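Phage-related protein (Bacillus cereus, PDB 4JG2) is of unknown function but probably binds single-stranded DNA, like the related protein of phage Enc34. Local coordinates at residues A[48-52]-A[53-57]; A[75-78]-A[79-83]; A[101-105]-A[106-110]; A[115-119]-A[120-124]. All coordinates share one frame; numbering follows the deposited sequence.

Interaction 1 of 4, residues A[48-52]-A[53-57]; sequences YFHGW and EPVSI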
loop_
_atom_site.group_PDB
_atom_site.type_symbol
_atom_site.label_atom_id
_atom_site.label_comp_id
_atom_site.label_asym_id
_atom_site.label_seq_id
_atom_site.Cartn_x
_atom_site.Cartn_y
_atom_site.Cartn_z
ATOM N N TYR A 48 -10.311 -2.322 -1.961
ATOM C CA TYR A 48 -9.980 -3.726 -1.979
ATOM C C TYR A 48 -9.230 -4.098 -0.700
ATOM O O TYR A 48 -8.144 -4.722 -0.715
ATOM C CB TYR A 48 -9.237 -4.146 -3.262
ATOM C CG TYR A 48 -9.972 -3.814 -4.520
ATOM C CD1 TYR A 48 -11.246 -4.262 -4.752
ATOM C CD2 TYR A 48 -9.373 -3.053 -5.488
ATOM C CE1 TYR A 48 -11.885 -3.992 -5.954
ATOM C CE2 TYR A 48 -10.009 -2.758 -6.648
ATOM C CZ TYR A 48 -11.267 -3.252 -6.889
ATOM O OH TYR A 48 -11.977 -2.971 -8.052
ATOM N N PHE A 49 -9.844 -3.781 0.425
ATOM C CA PHE A 49 -9.218 -4.019 1.696
ATOM C C PHE A 49 -9.238 -5.480 2.129
ATOM O O PHE A 49 -10.288 -6.059 2.387
ATOM C CB PHE A 49 -9.910 -3.140 2.774
ATOM C CG PHE A 49 -9.416 -3.374 4.130
ATOM C CD1 PHE A 49 -8.200 -2.957 4.558
ATOM C CD2 PHE A 49 -10.223 -4.095 4.971
ATOM C CE1 PHE A 49 -7.837 -3.250 5.950
ATOM C CE2 PHE A 49 -9.892 -4.408 6.195
ATOM C CZ PHE A 49 -8.757 -3.988 6.724
ATOM N N HIS A 50 -8.039 -6.030 2.276
ATOM C CA HIS A 50 -7.837 -7.397 2.741
ATOM C C HIS A 50 -6.801 -7.372 3.847
ATOM O O HIS A 50 -5.779 -8.032 3.813
ATOM C CB HIS A 50 -7.458 -8.316 1.610
ATOM C CG HIS A 50 -8.569 -8.512 0.629
ATOM N ND1 HIS A 50 -9.719 -9.179 0.933
ATOM C CD2 HIS A 50 -8.725 -8.060 -0.626
ATOM C CE1 HIS A 50 -10.538 -9.142 -0.099
ATOM N NE2 HIS A 50 -9.970 -8.435 -1.053
ATOM N N GLY A 51 -7.098 -6.623 4.901
ATOM C CA GLY A 51 -6.243 -6.510 6.064
ATOM C C GLY A 51 -6.603 -7.403 7.229
ATOM O O GLY A 51 -5.757 -7.639 8.050
ATOM N N TRP A 52 -7.852 -7.898 7.294
ATOM C CA TRP A 52 -8.192 -8.804 8.393
ATOM C C TRP A 52 -7.902 -10.265 8.056
ATOM O O TRP A 52 -7.569 -11.037 8.944
ATOM C CB TRP A 52 -9.680 -8.659 8.769
ATOM C CG TRP A 52 -10.110 -7.297 9.250
ATOM C CD1 TRP A 52 -11.024 -6.475 8.688
ATOM C CD2 TRP A 52 -9.628 -6.623 10.431
ATOM N NE1 TRP A 52 -11.181 -5.321 9.439
ATOM C CE2 TRP A 52 -10.337 -5.409 10.522
ATOM C CE3 TRP A 52 -8.720 -6.970 11.448
ATOM C CZ2 TRP A 52 -10.180 -4.524 11.598
ATOM C CZ3 TRP A 52 -8.563 -6.107 12.501
ATOM C CH2 TRP A 52 -9.271 -4.901 12.565
ATOM N N GLU A 53 -8.083 -10.630 6.798
ATOM C CA GLU A 53 -7.825 -11.971 6.313
ATOM C C GLU A 53 -7.110 -11.835 4.994
ATOM O O GLU A 53 -7.321 -10.858 4.297
ATOM C CB GLU A 53 -9.133 -12.759 6.128
ATOM C CG GLU A 53 -10.025 -12.810 7.361
ATOM C CD GLU A 53 -10.901 -14.027 7.373
ATOM O OE1 GLU A 53 -10.381 -15.102 6.994
ATOM O OE2 GLU A 53 -12.070 -13.925 7.817
ATOM N N PRO A 54 -6.211 -12.763 4.702
ATOM C CA PRO A 54 -5.508 -12.718 3.425
ATOM C C PRO A 54 -6.276 -13.384 2.324
ATOM O O PRO A 54 -7.151 -14.222 2.590
ATOM C CB PRO A 54 -4.198 -13.455 3.742
ATOM C CG PRO A 54 -4.634 -14.540 4.684
ATOM C CD PRO A 54 -5.724 -13.893 5.544
ATOM N N VAL A 55 -5.968 -13.008 1.082
ATOM C CA VAL A 55 -6.648 -13.548 -0.084
ATOM C C VAL A 55 -5.649 -13.740 -1.230
ATOM O O VAL A 55 -4.561 -13.168 -1.242
ATOM C CB VAL A 55 -7.815 -12.696 -0.550
ATOM C CG1 VAL A 55 -8.881 -12.610 0.547
ATOM C CG2 VAL A 55 -7.274 -11.388 -1.061
ATOM N N SER A 56 -6.077 -14.537 -2.198
ATOM C CA SER A 56 -5.336 -14.704 -3.429
ATOM C C SER A 56 -5.992 -13.777 -4.467
ATOM O O SER A 56 -7.236 -13.754 -4.610
ATOM C CB SER A 56 -5.443 -16.131 -3.934
ATOM O OG SER A 56 -4.947 -16.258 -5.271
ATOM N N ILE A 57 -5.166 -12.942 -5.100
ATOM C CA ILE A 57 -5.593 -12.058 -6.202
ATOM C C ILE A 57 -5.075 -12.690 -7.504
ATOM O O ILE A 57 -3.865 -12.923 -7.674
ATOM C CB ILE A 57 -4.998 -10.630 -6.111
ATOM C CG1 ILE A 57 -5.379 -9.923 -4.812
ATOM C CG2 ILE A 57 -5.460 -9.793 -7.337
ATOM C CD1 ILE A 57 -4.707 -8.568 -4.603
HETATM O O HOH W 1 -9.931 -10.251 3.465
#
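His50 and Val55 meet across a sharp corner of the chain, between edge strand 45-50 of the antiparallel sheet and the short strand 54-55; Gly51, Trp52 and Glu53 form the bend. Both residues make backbone hydrogen bonds to strand 63-71, His50 with Ser65 and Val55 with Lys63. The evidence for side-chain contact is a CH-pi approach: Val55 CG2 lies 3.7 Å from the centroid of the His50 ring and only 14° off its normal, so the methyl sits over one face, shifted toward the rim. With His50 CG beside the backbone N (chi1 -67°), the ring lies against Val55, and the two side chains cross at about a right angle. Val55 CG1 reaches the nitrogen side of the ring, 3.6 Å from His50 ND1.

At the bend Glu53 CG packs back on the backbone of Trp52, 3.4 Å from Trp52 C, while its carboxylate leads off to a salt bridge with Arg149. The Trp52 indole turns away from Glu53 to pack on Ile138 of strand 138-139, and its NE1 donates to the carbonyl of Val152.

A water closes the corner in the plane of the imidazole: it donates to Glu53 O at 2.8 Å and hydrogen-bonds His50 ND1, also at 2.8 Å.

Interaction 2 of 4, residues A[75-78]-A[79-83]; sequences KETI and NAINA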
loop_
_atom_site.group_PDB
_atom_site.type_symbol
_atom_site.label_atom_id
_atom_site.label_comp_id
_atom_site.label_asym_id
_atom_site.label_seq_id
_atom_site.Cartn_x
_atom_site.Cartn_y
_atom_site.Cartn_z
ATOM N N LYS A 75 0.482 16.312 -1.610
ATOM C CA LYS A 75 1.849 16.457 -2.107
ATOM C C LYS A 75 2.895 15.923 -1.180
ATOM O O LYS A 75 3.871 15.352 -1.614
ATOM C CB LYS A 75 2.153 17.964 -2.411
ATOM C CG LYS A 75 1.174 18.566 -3.369
ATOM C CD LYS A 75 1.183 17.879 -4.734
ATOM C CE LYS A 75 0.462 18.631 -5.897
ATOM N NZ LYS A 75 -1.008 18.445 -6.208
ATOM N N GLU A 76 2.703 16.067 0.110
ATOM C CA GLU A 76 3.684 15.566 1.061
ATOM C C GLU A 76 3.826 14.059 0.923
ATOM O O GLU A 76 4.944 13.524 0.834
ATOM C CB GLU A 76 3.316 15.945 2.496
ATOM C CG GLU A 76 4.302 15.619 3.577
ATOM C CD GLU A 76 3.906 16.225 4.945
ATOM O OE1 GLU A 76 2.725 16.612 5.131
ATOM O OE2 GLU A 76 4.772 16.292 5.849
ATOM N N THR A 77 2.728 13.297 0.891
ATOM C CA THR A 77 2.815 11.876 0.757
ATOM C C THR A 77 3.371 11.479 -0.602
ATOM O O THR A 77 4.195 10.563 -0.692
ATOM C CB THR A 77 1.415 11.235 0.959
ATOM O OG1 THR A 77 0.923 11.601 2.256
ATOM C CG2 THR A 77 1.452 9.726 0.815
ATOM N N ILE A 78 2.911 12.135 -1.675
ATOM C CA ILE A 78 3.385 11.794 -2.996
ATOM C C ILE A 78 4.918 12.003 -3.074
ATOM O O ILE A 78 5.650 11.166 -3.623
ATOM C CB ILE A 78 2.651 12.616 -4.054
ATOM C CG1 ILE A 78 1.174 12.251 -4.057
ATOM C CG2 ILE A 78 3.310 12.487 -5.445
ATOM C CD1 ILE A 78 0.317 13.308 -4.732
ATOM N N ASN A 79 5.389 13.140 -2.597
ATOM C CA ASN A 79 6.833 13.407 -2.647
ATOM C C ASN A 79 7.598 12.385 -1.835
ATOM O O ASN A 79 8.668 11.946 -2.275
ATOM C CB ASN A 79 7.118 14.850 -2.141
ATOM C CG ASN A 79 6.623 15.927 -3.116
ATOM O OD1 ASN A 79 6.619 15.744 -4.325
ATOM N ND2 ASN A 79 6.250 17.071 -2.584
ATOM N N ALA A 80 7.064 11.982 -0.683
ATOM C CA ALA A 80 7.713 10.977 0.135
ATOM C C ALA A 80 7.781 9.633 -0.585
ATOM O O ALA A 80 8.789 8.946 -0.519
ATOM C CB ALA A 80 7.033 10.825 1.480
ATOM N N ILE A 81 6.714 9.256 -1.298
ATOM C CA ILE A 81 6.677 8.015 -2.072
ATOM C C ILE A 81 7.724 8.071 -3.185
ATOM O O ILE A 81 8.490 7.128 -3.396
ATOM C CB ILE A 81 5.290 7.672 -2.568
ATOM C CG1 ILE A 81 4.381 7.264 -1.407
ATOM C CG2 ILE A 81 5.357 6.551 -3.610
ATOM C CD1 ILE A 81 2.906 7.139 -1.754
ATOM N N ASN A 82 7.761 9.181 -3.928
ATOM C CA ASN A 82 8.725 9.308 -5.004
ATOM C C ASN A 82 10.150 9.145 -4.487
ATOM O O ASN A 82 10.959 8.419 -5.089
ATOM C CB ASN A 82 8.584 10.624 -5.727
ATOM C CG ASN A 82 7.305 10.730 -6.512
ATOM O OD1 ASN A 82 6.757 9.755 -6.976
ATOM N ND2 ASN A 82 6.908 11.975 -6.777
ATOM N N ALA A 83 10.458 9.751 -3.364
ATOM C CA ALA A 83 11.808 9.671 -2.743
ATOM C C ALA A 83 12.077 8.239 -2.277
ATOM O O ALA A 83 13.181 7.712 -2.456
ATOM C CB ALA A 83 11.930 10.617 -1.535
#
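Thr77 and Ile81 stand one helical turn apart, side by side and pointing the same way, with Thr77 CG2 touching Ile81 CD1 at 3.9 Å. In Ile81, CG1 is set beside the backbone N (chi1 -70°), which carries this branch back over the preceding turn, 3.4 Å from Thr77 O. Ile78 and Asn82 repeat the parallel alignment: Ile78 CG2 lies 3.9 Å from Asn82 ND2, an apolar branch against the amide nitrogen. Asn79 instead folds its amide against the backbone, with ND2 3.1 Å from Lys75 O at an angle too poor for a hydrogen bond.

The spacing follows from regular alpha-helical i to i+4 bonding. Asn79 N donates to Lys75 O over 2.9 Å (N-H...O 167°), and Asn82 N to Ile78 O over 2.9 Å (168°); the amides of Ala80 and Ile81 bond in like manner to Glu76 O and Thr77 O. Thr77 OG1 bonds back to Asp74.

The first turns of helix 75-96 are amphipathic: Asn79 and Asn82 are exposed, whereas Thr77, Ile78 and Ile81 bear on Ile70 of strand 63-71, Ala80 and Ile81 meet Val38 of strand 37-39, and Leu110 lies against Ile81 and Asn82.

Interaction 3 of 4, residues A[101-105]-A[106-110]; sequences PNKAA and IKLPL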
loop_
_atom_site.group_PDB
_atom_site.type_symbol
_atom_site.label_atom_id
_atom_site.label_comp_id
_atom_site.label_asym_id
_atom_site.label_seq_id
_atom_site.Cartn_x
_atom_site.Cartn_y
_atom_site.Cartn_z
ATOM N N PRO A 101 18.792 1.195 -13.231
ATOM C CA PRO A 101 17.929 0.992 -14.356
ATOM C C PRO A 101 17.273 2.280 -14.824
ATOM O O PRO A 101 17.151 3.269 -14.070
ATOM C CB PRO A 101 16.852 0.059 -13.764
ATOM C CG PRO A 101 16.717 0.562 -12.377
ATOM C CD PRO A 101 18.124 0.843 -11.970
ATOM N N ASN A 102 16.850 2.247 -16.081
ATOM C CA ASN A 102 16.041 3.255 -16.649
ATOM C C ASN A 102 14.637 2.995 -16.045
ATOM O O ASN A 102 14.083 1.897 -16.143
ATOM C CB ASN A 102 16.049 3.042 -18.146
ATOM C CG ASN A 102 15.202 4.040 -18.910
ATOM O OD1 ASN A 102 14.168 4.517 -18.440
ATOM N ND2 ASN A 102 15.622 4.316 -20.121
ATOM N N LYS A 103 14.075 3.998 -15.402
ATOM C CA LYS A 103 12.782 3.819 -14.763
ATOM C C LYS A 103 11.668 3.415 -15.725
ATOM O O LYS A 103 10.696 2.734 -15.309
ATOM C CB LYS A 103 12.463 5.004 -13.853
ATOM C CG LYS A 103 13.414 5.089 -12.674
ATOM C CD LYS A 103 13.303 6.355 -11.832
ATOM C CE LYS A 103 12.103 6.385 -10.929
ATOM N NZ LYS A 103 12.083 7.674 -10.192
ATOM N N ALA A 104 11.755 3.804 -16.997
ATOM C CA ALA A 104 10.755 3.355 -17.940
ATOM C C ALA A 104 10.815 1.832 -18.210
ATOM O O ALA A 104 9.854 1.265 -18.723
ATOM C CB ALA A 104 10.927 4.114 -19.247
ATOM N N ALA A 105 11.921 1.175 -17.832
ATOM C CA ALA A 105 12.165 -0.250 -18.084
ATOM C C ALA A 105 11.672 -1.171 -16.975
ATOM O O ALA A 105 11.650 -2.394 -17.116
ATOM C CB ALA A 105 13.665 -0.485 -18.288
ATOM N N ILE A 106 11.225 -0.594 -15.855
ATOM C CA ILE A 106 10.828 -1.387 -14.692
ATOM C C ILE A 106 9.435 -0.993 -14.179
ATOM O O ILE A 106 8.889 0.027 -14.555
ATOM C CB ILE A 106 11.879 -1.231 -13.576
ATOM C CG1 ILE A 106 11.948 0.200 -13.056
ATOM C CG2 ILE A 106 13.215 -1.689 -14.051
ATOM C CD1 ILE A 106 12.848 0.425 -11.851
ATOM N N LYS A 107 8.877 -1.841 -13.303
ATOM C CA LYS A 107 7.567 -1.619 -12.698
ATOM C C LYS A 107 7.743 -0.738 -11.531
ATOM O O LYS A 107 8.524 -1.041 -10.602
ATOM C CB LYS A 107 6.951 -2.975 -12.309
ATOM C CG LYS A 107 5.586 -3.032 -11.705
ATOM C CD LYS A 107 5.099 -4.493 -11.733
ATOM C CE LYS A 107 4.038 -4.854 -10.725
ATOM N NZ LYS A 107 2.794 -4.065 -10.818
ATOM N N LEU A 108 6.988 0.330 -11.498
ATOM C CA LEU A 108 6.995 1.279 -10.413
ATOM C C LEU A 108 5.643 1.311 -9.709
ATOM O O LEU A 108 4.624 1.068 -10.342
ATOM C CB LEU A 108 7.350 2.671 -10.927
ATOM C CG LEU A 108 8.681 2.840 -11.616
ATOM C CD1 LEU A 108 8.767 4.260 -12.176
ATOM C CD2 LEU A 108 9.822 2.541 -10.688
ATOM N N PRO A 109 5.601 1.554 -8.396
ATOM C CA PRO A 109 4.379 1.337 -7.617
ATOM C C PRO A 109 3.336 2.440 -7.578
ATOM O O PRO A 109 2.170 2.180 -7.309
ATOM C CB PRO A 109 4.914 1.020 -6.202
ATOM C CG PRO A 109 6.154 1.874 -6.141
ATOM C CD PRO A 109 6.769 1.694 -7.516
ATOM N N LEU A 110 3.748 3.705 -7.814
ATOM C CA LEU A 110 2.739 4.801 -7.738
ATOM C C LEU A 110 1.988 4.871 -9.048
ATOM O O LEU A 110 2.519 5.335 -10.063
ATOM C CB LEU A 110 3.425 6.106 -7.404
ATOM C CG LEU A 110 2.476 7.245 -7.104
ATOM C CD1 LEU A 110 1.827 7.092 -5.741
ATOM C CD2 LEU A 110 3.210 8.560 -7.200
#
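Ile106 carries its CG1 branch wedged between its own backbone N and carbonyl carbon (chi1 65°), and this uncommon setting brings CG1 back over the turn it has just left, 3.6 Å from Lys103 O. From there the extended branch runs on until its terminal CD1 meets the ring of Pro101 at CG, 3.9 Å away. CG2 of the same residue, on the other arm of the fork, approaches Pro101 CB at 4.0 Å, so both branches of the isoleucine lie on one proline. Farther along, Leu108 comes at about a right angle to Lys103 and lays CD1 against the aliphatic part of the lysine, 4.1 Å from Lys103 CB and as near to its CE. The ammonium end continues past this contact to a salt bridge with Asp86 of helix 75-96. That helix also backs the apolar group, since Pro101 and Ile106 both touch Ile89.

Two backbone bonds accompany the turn. Ala105 N binds Asn102 O at 2.8 Å. Ile106 N makes a weak bond of 3.4 Å to Lys103 O, though a nearly straight one at 168°. Ahead of them Asn102 OD1 accepts from Ala104 N at 2.9 Å. An asparagine oxygen gripping the amide two residues on defines an Asx turn, and here it leads into the single short 3-10 turn of residues 103-105, within the surface loop between helix 75-96 and strand 111-112.

Interaction 4 of 4, residues A[115-119]-A[120-124]; sequences VERDD and EAYKG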
loop_
_atom_site.group_PDB
_atom_site.type_symbol
_atom_site.label_atom_id
_atom_site.label_comp_id
_atom_site.label_asym_id
_atom_site.label_seq_id
_atom_site.Cartn_x
_atom_site.Cartn_y
_atom_site.Cartn_z
ATOM N N VAL A 115 -6.067 7.645 -15.048
ATOM C CA VAL A 115 -5.852 7.119 -16.382
ATOM C C VAL A 115 -5.707 5.591 -16.428
ATOM O O VAL A 115 -5.959 5.029 -17.466
ATOM C CB VAL A 115 -4.758 7.971 -17.123
ATOM C CG1 VAL A 115 -5.142 9.452 -17.269
ATOM C CG2 VAL A 115 -3.452 7.879 -16.463
ATOM N N GLU A 116 -5.326 4.928 -15.341
ATOM C CA GLU A 116 -5.144 3.470 -15.353
ATOM C C GLU A 116 -6.364 2.671 -14.874
ATOM O O GLU A 116 -6.356 1.438 -14.895
ATOM C CB GLU A 116 -3.921 3.065 -14.552
ATOM C CG GLU A 116 -2.656 3.764 -14.998
ATOM C CD GLU A 116 -1.480 3.238 -14.230
ATOM O OE1 GLU A 116 -1.224 2.011 -14.315
ATOM O OE2 GLU A 116 -0.735 4.015 -13.636
ATOM N N ARG A 117 -7.372 3.396 -14.406
ATOM C CA ARG A 117 -8.618 2.810 -13.928
ATOM C C ARG A 117 -9.812 3.604 -14.443
ATOM O O ARG A 117 -9.681 4.755 -14.850
ATOM C CB ARG A 117 -8.652 2.753 -12.395
ATOM C CG ARG A 117 -7.592 1.854 -11.751
ATOM C CD ARG A 117 -7.756 0.385 -12.147
ATOM N NE ARG A 117 -6.861 -0.490 -11.388
ATOM C CZ ARG A 117 -5.676 -0.893 -11.833
ATOM N NH1 ARG A 117 -5.253 -0.487 -13.027
ATOM N NH2 ARG A 117 -4.913 -1.692 -11.099
ATOM N N ASP A 118 -10.960 2.935 -14.347
ATOM C CA ASP A 118 -12.254 3.510 -14.687
ATOM C C ASP A 118 -13.137 3.329 -13.493
ATOM O O ASP A 118 -14.116 2.589 -13.579
ATOM C CB ASP A 118 -12.966 2.693 -15.758
ATOM C CG ASP A 118 -12.106 2.388 -16.899
ATOM O OD1 ASP A 118 -11.164 3.148 -17.256
ATOM O OD2 ASP A 118 -12.335 1.276 -17.450
ATOM N N ASP A 119 -12.805 3.928 -12.362
ATOM C CA ASP A 119 -13.645 3.772 -11.161
ATOM C C ASP A 119 -13.687 5.142 -10.554
ATOM O O ASP A 119 -12.664 5.781 -10.387
ATOM C CB ASP A 119 -13.068 2.825 -10.078
ATOM C CG ASP A 119 -13.011 1.361 -10.488
ATOM O OD1 ASP A 119 -12.070 0.968 -11.178
ATOM O OD2 ASP A 119 -13.866 0.584 -10.020
ATOM N N GLU A 120 -14.857 5.571 -10.159
ATOM C CA GLU A 120 -15.043 6.886 -9.575
ATOM C C GLU A 120 -14.216 7.129 -8.294
ATOM O O GLU A 120 -13.710 8.206 -8.104
ATOM C CB GLU A 120 -16.509 7.228 -9.431
ATOM C CG GLU A 120 -17.181 7.352 -10.832
ATOM C CD GLU A 120 -16.662 8.435 -11.819
ATOM O OE1 GLU A 120 -16.440 9.544 -11.398
ATOM O OE2 GLU A 120 -16.606 8.152 -13.064
ATOM N N ALA A 121 -13.992 6.089 -7.465
ATOM C CA ALA A 121 -13.212 6.288 -6.232
ATOM C C ALA A 121 -11.758 6.618 -6.510
ATOM O O ALA A 121 -11.030 7.165 -5.653
ATOM C CB ALA A 121 -13.231 5.060 -5.317
ATOM N N TYR A 122 -11.251 6.193 -7.678
ATOM C CA TYR A 122 -9.878 6.375 -8.080
ATOM C C TYR A 122 -9.632 7.748 -8.754
ATOM O O TYR A 122 -8.479 8.135 -8.911
ATOM C CB TYR A 122 -9.427 5.232 -8.985
ATOM C CG TYR A 122 -9.113 3.926 -8.275
ATOM C CD1 TYR A 122 -10.084 3.187 -7.624
ATOM C CD2 TYR A 122 -7.825 3.393 -8.280
ATOM C CE1 TYR A 122 -9.780 2.018 -6.958
ATOM C CE2 TYR A 122 -7.532 2.204 -7.620
ATOM C CZ TYR A 122 -8.505 1.533 -6.984
ATOM O OH TYR A 122 -8.199 0.336 -6.337
ATOM N N LYS A 123 -10.693 8.398 -9.226
ATOM C CA LYS A 123 -10.514 9.723 -9.865
ATOM C C LYS A 123 -9.848 10.672 -8.865
ATOM O O LYS A 123 -10.205 10.680 -7.672
ATOM C CB LYS A 123 -11.825 10.274 -10.387
ATOM C CG LYS A 123 -12.488 9.404 -11.448
ATOM C CD LYS A 123 -11.594 9.076 -12.671
ATOM C CE LYS A 123 -12.294 8.214 -13.773
ATOM N NZ LYS A 123 -11.264 7.684 -14.733
ATOM N N GLY A 124 -8.896 11.488 -9.351
ATOM C CA GLY A 124 -8.227 12.399 -8.493
ATOM C C GLY A 124 -7.264 11.782 -7.495
ATOM O O GLY A 124 -6.820 12.496 -6.586
#
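In the loop joining strands 111-112 and 125-132, residues 120-122, helical in phi/psi but without regular helix bonding, bring Tyr122 back onto Arg117 and Asp119. Asp119 O accepts from Tyr122 N at 3.1 Å, with the donor well above the carbonyl plane (52° out of it), and more weakly from Lys123 N at 3.5 Å. Lys123 N also bonds Glu120 O at 3.2 Å. Asp119 CB touches Tyr122 CD1 at 3.9 Å, oblique to the ring.

The two flanking strands are antiparallel neighbours in one sheet, which makes the loop the long connection of a beta-hairpin, in which Tyr122 is buried. Arg117 and Tyr122 run side by side in the same direction, Arg117 CG lying 3.8 Å from Tyr122 CD2, again obliquely. The arginine bends at chi2 (-63°), and its NH1 donates to Glu116 O at 2.9 Å, the acceptor nearly in the guanidinium plane, though NH1 stands well above the carbonyl plane. The tyrosine OH is hydrogen-bonded to Ser47 OG of strand 45-50, and Phe127 meets the ring edge-to-face. Lys123 curls over the backbone of the loop, and its NZ makes a weak 3.3 Å bond to Arg117 O and another weak one to Asp114 O.

In the fold
The four contacts follow one another along the chain and fall into two touching pairs. Interactions 1 and 4 meet where Tyr48 CE2 packs on Tyr122 OH at 3.6 Å, bringing strand 45-50 against the loop before strand 125-132. Interactions 2 and 3, with centres 16 Å apart, meet through Leu110, whose CD2 lies 3.7 Å from Asn82 OD1 while its CD1 reaches Ile81 CD1 at 4.1 Å. Between the pairs there is no direct touch: interactions 3 and 4 come within about 5 Å at their nearest atoms, and interactions 1 and 2 lie on opposite sides of the chain's centre, with centres 25 Å apart.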